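Enoyl-CoA hydratase carB homologue (Streptomyces cattleya, PDB 5O34) is a crotonase-family enzyme of thienamycin biosynthesis, probably forming the carboxymethylproline precursor of the carbapenem ring system. Local coordinates at residues A[159-172]-A[219-233]. Numbering follows the deposited sequence.
Sequences LCCDYRLGSEQARL and LLHETVASPRLLDRA
His-221 and Tyr-163 fill each other's hollows: CB of His-221 sits 3.5 Å from the centroid of the tyrosine ring, over its face, while Tyr-163 CA presses on the imidazole face. The rings themselves form an offset stack, planes 27° apart. With CG of Tyr-163 anti to the backbone N (chi1 -153°), the phenol runs across to Glu-222, where OH donates to the anti lone pair of OE1 at 2.9 Å. The syn side of that carboxylate belongs to Arg-232, which grips it side-on through NE and NH2, OE1 accepting from both partners. At its edge the imidazole turns CE1 onto one face of the Arg-164 guanidinium, toward the rim, the two planes steeply inclined; Leu-159 CD2 covers the opposite face. This flat group is pinned at its edge as well, NE giving a 2.8 Å bond to Leu-219 O, which it meets from above the carbonyl plane. The imidazole NE2 is hydrogen-bonded to Gln-200 of the second subunit, making this end part of the trimer interface. Strands 163-167 and 222-224 pair in parallel, as neighbours in the crotonase-fold sheet, 222-224 at its edge within the chain; Gly-166 N reaches Glu-222 O at 3.0 Å, almost straight at 175°, and Val-224 N returns to Gly-166 O. Bare Gly-166 leaves a dent for Leu-220, whose CD1 lies 3.9 Å from Gly-166 CA. On the sheet face carrying Glu-222, Leu-165 is the main bump: CD1 lies alongside the glutamate chain, and CD2 pushes into the first turn of helix 229-242, 3.4 Å from Leu-229 O and flanked by Arg-232 CB and Ala-233 CB. Beyond the turn at 167-170, Leu-172 slides past Leu-219, CD2 to CB 3.5 Å.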
loop_
_atom_site.group_PDB
_atom_site.type_symbol
_atom_site.label_atom_id
_atom_site.label_comp_id
_atom_site.label_asym_id
_atom_site.label_seq_id
_atom_site.Cartn_x
_atom_site.Cartn_y
_atom_site.Cartn_z
ATOM N N LEU A 159 -8.715 8.095 9.925
ATOM C CA LEU A 159 -7.809 7.066 9.379
ATOM C C LEU A 159 -7.679 5.791 10.270
ATOM O O LEU A 159 -7.046 4.819 9.852
ATOM C CB LEU A 159 -6.428 7.653 9.043
ATOM C CG LEU A 159 -6.387 8.771 7.988
ATOM C CD1 LEU A 159 -5.048 9.459 7.984
ATOM C CD2 LEU A 159 -6.743 8.269 6.589
ATOM N N CYS A 160 -8.330 5.771 11.448
ATOM C CA CYS A 160 -8.355 4.607 12.346
ATOM C C CYS A 160 -9.647 3.801 12.150
ATOM O O CYS A 160 -9.725 2.635 12.574
ATOM C CB CYS A 160 -8.194 5.033 13.801
ATOM S SG CYS A 160 -6.637 5.864 14.170
ATOM N N CYS A 161 -10.656 4.436 11.503
ATOM C CA CYS A 161 -11.974 3.859 11.202
ATOM C C CYS A 161 -11.924 2.960 9.959
ATOM O O CYS A 161 -11.087 3.162 9.077
ATOM C CB CYS A 161 -13.033 4.953 11.062
ATOM S SG CYS A 161 -13.127 6.084 12.478
ATOM N N ASP A 162 -12.833 1.977 9.891
ATOM C CA ASP A 162 -12.930 1.004 8.803
ATOM C C ASP A 162 -13.566 1.534 7.525
ATOM O O ASP A 162 -13.440 0.879 6.494
ATOM C CB ASP A 162 -13.714 -0.227 9.265
ATOM C CG ASP A 162 -13.219 -0.771 10.576
ATOM O OD1 ASP A 162 -12.280 -1.600 10.556
ATOM O OD2 ASP A 162 -13.699 -0.298 11.627
ATOM N N TYR A 163 -14.295 2.665 7.588
ATOM C CA TYR A 163 -14.989 3.218 6.426
ATOM C C TYR A 163 -15.162 4.709 6.599
ATOM O O TYR A 163 -15.777 5.157 7.560
ATOM C CB TYR A 163 -16.356 2.527 6.229
ATOM C CG TYR A 163 -16.886 2.503 4.805
ATOM C CD1 TYR A 163 -16.840 1.337 4.041
ATOM C CD2 TYR A 163 -17.518 3.618 4.254
ATOM C CE1 TYR A 163 -17.378 1.293 2.750
ATOM C CE2 TYR A 163 -18.049 3.587 2.964
ATOM C CZ TYR A 163 -17.982 2.421 2.218
ATOM O OH TYR A 163 -18.517 2.396 0.952
ATOM N N ARG A 164 -14.588 5.481 5.679
ATOM C CA ARG A 164 -14.701 6.929 5.696
ATOM C C ARG A 164 -15.644 7.361 4.583
ATOM O O ARG A 164 -15.391 7.115 3.401
ATOM C CB ARG A 164 -13.324 7.595 5.585
ATOM C CG ARG A 164 -12.431 7.296 6.786
ATOM C CD ARG A 164 -11.005 7.771 6.591
ATOM N NE ARG A 164 -10.282 7.014 5.567
ATOM C CZ ARG A 164 -9.688 5.842 5.761
ATOM N NH1 ARG A 164 -9.746 5.249 6.949
ATOM N NH2 ARG A 164 -9.040 5.249 4.770
ATOM N N LEU A 165 -16.769 7.937 4.983
ATOM C CA LEU A 165 -17.795 8.431 4.083
ATOM C C LEU A 165 -17.712 9.943 4.065
ATOM O O LEU A 165 -17.818 10.593 5.110
ATOM C CB LEU A 165 -19.162 7.942 4.552
ATOM C CG LEU A 165 -20.374 8.285 3.693
ATOM C CD1 LEU A 165 -20.326 7.588 2.337
ATOM C CD2 LEU A 165 -21.630 7.898 4.407
ATOM N N GLY A 166 -17.459 10.485 2.881
ATOM C CA GLY A 166 -17.321 11.918 2.715
ATOM C C GLY A 166 -18.433 12.546 1.904
ATOM O O GLY A 166 -18.955 11.929 0.970
ATOM N N SER A 167 -18.807 13.778 2.270
ATOM C CA SER A 167 -19.761 14.566 1.499
ATOM C C SER A 167 -18.891 15.234 0.423
ATOM O O SER A 167 -17.665 15.275 0.580
ATOM C CB SER A 167 -20.430 15.626 2.371
ATOM O OG SER A 167 -19.582 16.735 2.631
ATOM N N GLU A 168 -19.488 15.782 -0.641
ATOM C CA GLU A 168 -18.645 16.432 -1.645
ATOM C C GLU A 168 -18.065 17.788 -1.136
ATOM O O GLU A 168 -17.260 18.411 -1.832
ATOM C CB GLU A 168 -19.348 16.525 -2.999
ATOM C CG GLU A 168 -19.146 15.248 -3.814
ATOM C CD GLU A 168 -20.394 14.533 -4.312
ATOM O OE1 GLU A 168 -20.358 13.285 -4.422
ATOM O OE2 GLU A 168 -21.394 15.216 -4.630
ATOM N N GLN A 169 -18.377 18.149 0.128
ATOM C CA GLN A 169 -17.868 19.327 0.845
ATOM C C GLN A 169 -16.638 18.933 1.689
ATOM O O GLN A 169 -15.952 19.812 2.232
ATOM C CB GLN A 169 -18.960 19.930 1.768
ATOM C CG GLN A 169 -20.129 20.610 1.045
ATOM C CD GLN A 169 -19.707 21.777 0.177
ATOM O OE1 GLN A 169 -19.554 21.649 -1.044
ATOM N NE2 GLN A 169 -19.533 22.947 0.786
ATOM N N ALA A 170 -16.377 17.610 1.810
ATOM C CA ALA A 170 -15.249 17.081 2.576
ATOM C C ALA A 170 -13.929 17.495 1.940
ATOM O O ALA A 170 -13.758 17.389 0.725
ATOM C CB ALA A 170 -15.338 15.563 2.696
ATOM N N ARG A 171 -13.035 18.057 2.762
ATOM C CA ARG A 171 -11.706 18.504 2.353
ATOM C C ARG A 171 -10.693 17.954 3.365
ATOM O O ARG A 171 -10.857 18.138 4.568
ATOM C CB ARG A 171 -11.657 20.035 2.170
ATOM C CG ARG A 171 -12.461 20.478 0.942
ATOM C CD ARG A 171 -12.463 21.972 0.674
ATOM N NE ARG A 171 -11.199 22.429 0.091
ATOM C CZ ARG A 171 -10.890 22.378 -1.205
ATOM N NH1 ARG A 171 -11.750 21.872 -2.084
ATOM N NH2 ARG A 171 -9.714 22.820 -1.630
ATOM N N LEU A 172 -9.713 17.176 2.878
ATOM C CA LEU A 172 -8.723 16.484 3.721
ATOM C C LEU A 172 -7.347 17.169 3.658
ATOM O O LEU A 172 -6.888 17.492 2.564
ATOM C CB LEU A 172 -8.652 15.008 3.274
ATOM C CG LEU A 172 -9.712 14.010 3.820
ATOM C CD1 LEU A 172 -11.152 14.485 3.669
ATOM C CD2 LEU A 172 -9.611 12.698 3.127
ATOM N N LEU A 219 -8.361 7.787 0.459
ATOM C CA LEU A 219 -8.556 8.514 1.711
ATOM C C LEU A 219 -10.020 8.494 2.156
ATOM O O LEU A 219 -10.309 8.635 3.345
ATOM C CB LEU A 219 -8.020 9.930 1.586
ATOM C CG LEU A 219 -6.512 10.039 1.366
ATOM C CD1 LEU A 219 -6.143 11.424 0.929
ATOM C CD2 LEU A 219 -5.753 9.646 2.607
ATOM N N LEU A 220 -10.940 8.312 1.190
ATOM C CA LEU A 220 -12.377 8.119 1.406
ATOM C C LEU A 220 -12.743 6.794 0.766
ATOM O O LEU A 220 -12.199 6.448 -0.281
ATOM C CB LEU A 220 -13.234 9.241 0.791
ATOM C CG LEU A 220 -13.115 10.646 1.394
ATOM C CD1 LEU A 220 -14.000 11.613 0.649
ATOM C CD2 LEU A 220 -13.435 10.673 2.889
ATOM N N HIS A 221 -13.617 6.024 1.424
ATOM C CA HIS A 221 -14.085 4.741 0.902
ATOM C C HIS A 221 -15.241 5.013 -0.047
ATOM O O HIS A 221 -15.499 4.231 -0.959
ATOM C CB HIS A 221 -14.563 3.835 2.045
ATOM C CG HIS A 221 -13.464 3.328 2.927
ATOM N ND1 HIS A 221 -12.706 4.187 3.713
ATOM C CD2 HIS A 221 -13.043 2.063 3.139
ATOM C CE1 HIS A 221 -11.843 3.420 4.357
ATOM N NE2 HIS A 221 -12.012 2.136 4.049
ATOM N N GLU A 222 -15.958 6.124 0.192
ATOM C CA GLU A 222 -17.134 6.498 -0.574
ATOM C C GLU A 222 -17.425 7.982 -0.427
ATOM O O GLU A 222 -17.109 8.589 0.601
ATOM C CB GLU A 222 -18.340 5.660 -0.107
ATOM C CG GLU A 222 -19.628 5.852 -0.903
ATOM C CD GLU A 222 -20.857 5.150 -0.352
ATOM O OE1 GLU A 222 -20.703 4.153 0.388
ATOM O OE2 GLU A 222 -21.982 5.572 -0.702
ATOM N N THR A 223 -18.030 8.554 -1.478
ATOM C CA THR A 223 -18.501 9.934 -1.545
ATOM C C THR A 223 -20.020 9.930 -1.776
ATOM O O THR A 223 -20.553 9.021 -2.420
ATOM C CB THR A 223 -17.794 10.752 -2.646
ATOM O OG1 THR A 223 -17.999 10.134 -3.920
ATOM C CG2 THR A 223 -16.318 10.966 -2.369
ATOM N N VAL A 224 -20.700 10.955 -1.249
ATOM C CA VAL A 224 -22.140 11.210 -1.402
ATOM C C VAL A 224 -22.369 12.713 -1.410
ATOM O O VAL A 224 -21.506 13.473 -0.964
ATOM C CB VAL A 224 -23.036 10.553 -0.311
ATOM C CG1 VAL A 224 -23.226 9.060 -0.545
ATOM C CG2 VAL A 224 -22.534 10.846 1.099
ATOM N N ALA A 225 -23.551 13.136 -1.872
ATOM C CA ALA A 225 -23.961 14.539 -1.841
ATOM C C ALA A 225 -24.251 14.880 -0.375
ATOM O O ALA A 225 -24.794 14.032 0.343
ATOM C CB ALA A 225 -25.223 14.717 -2.670
ATOM N N SER A 226 -23.881 16.098 0.072
ATOM C CA SER A 226 -24.105 16.570 1.450
ATOM C C SER A 226 -25.510 16.227 2.035
ATOM O O SER A 226 -25.536 15.700 3.148
ATOM C CB SER A 226 -23.820 18.065 1.577
ATOM O OG SER A 226 -22.574 18.431 1.005
ATOM N N PRO A 227 -26.667 16.426 1.324
ATOM C CA PRO A 227 -27.974 16.088 1.933
ATOM C C PRO A 227 -28.223 14.608 2.286
ATOM O O PRO A 227 -29.124 14.319 3.081
ATOM C CB PRO A 227 -28.984 16.583 0.882
ATOM C CG PRO A 227 -28.223 16.537 -0.427
ATOM C CD PRO A 227 -26.866 17.046 -0.006
ATOM N N ARG A 228 -27.427 13.681 1.736
ATOM C CA ARG A 228 -27.601 12.243 1.975
ATOM C C ARG A 228 -26.468 11.605 2.829
ATOM O O ARG A 228 -26.476 10.383 3.020
ATOM C CB ARG A 228 -27.739 11.533 0.613
ATOM C CG ARG A 228 -28.485 10.204 0.625
ATOM C CD ARG A 228 -28.157 9.435 -0.641
ATOM N NE ARG A 228 -28.620 8.047 -0.585
ATOM C CZ ARG A 228 -28.593 7.206 -1.616
ATOM N NH1 ARG A 228 -28.132 7.605 -2.797
ATOM N NH2 ARG A 228 -29.036 5.963 -1.478
ATOM N N LEU A 229 -25.519 12.422 3.352
ATOM C CA LEU A 229 -24.363 11.937 4.132
ATOM C C LEU A 229 -24.728 11.024 5.329
ATOM O O LEU A 229 -24.295 9.865 5.347
ATOM C CB LEU A 229 -23.419 13.073 4.593
ATOM C CG LEU A 229 -22.187 12.608 5.415
ATOM C CD1 LEU A 229 -21.180 11.847 4.559
ATOM C CD2 LEU A 229 -21.511 13.753 6.085
ATOM N N LEU A 230 -25.508 11.535 6.315
ATOM C CA LEU A 230 -25.904 10.747 7.486
ATOM C C LEU A 230 -26.812 9.568 7.101
ATOM O O LEU A 230 -26.647 8.486 7.657
ATOM C CB LEU A 230 -26.504 11.632 8.583
ATOM C CG LEU A 230 -26.696 11.031 9.985
ATOM C CD1 LEU A 230 -25.358 10.696 10.645
ATOM C CD2 LEU A 230 -27.432 12.002 10.873
ATOM N N ASP A 231 -27.685 9.749 6.093
ATOM C CA ASP A 231 -28.568 8.700 5.559
ATOM C C ASP A 231 -27.785 7.501 5.059
ATOM O O ASP A 231 -28.128 6.356 5.375
ATOM C CB ASP A 231 -29.428 9.256 4.412
ATOM C CG ASP A 231 -30.473 10.219 4.897
ATOM O OD1 ASP A 231 -30.816 10.156 6.085
ATOM O OD2 ASP A 231 -31.004 10.987 4.069
ATOM N N ARG A 232 -26.741 7.772 4.262
ATOM C CA ARG A 232 -25.862 6.748 3.716
ATOM C C ARG A 232 -25.063 6.099 4.862
ATOM O O ARG A 232 -24.989 4.872 4.925
ATOM C CB ARG A 232 -24.972 7.353 2.609
ATOM C CG ARG A 232 -24.108 6.369 1.820
ATOM C CD ARG A 232 -24.784 5.075 1.405
ATOM N NE ARG A 232 -23.776 4.051 1.129
ATOM C CZ ARG A 232 -23.979 2.741 1.215
ATOM N NH1 ARG A 232 -25.164 2.267 1.584
ATOM N NH2 ARG A 232 -22.996 1.894 0.941
ATOM N N ALA A 233 -24.573 6.916 5.816
ATOM C CA ALA A 233 -23.835 6.434 6.993
ATOM C C ALA A 233 -24.652 5.419 7.797
ATOM O O ALA A 233 -24.159 4.323 8.079
ATOM C CB ALA A 233 -23.420 7.604 7.873
#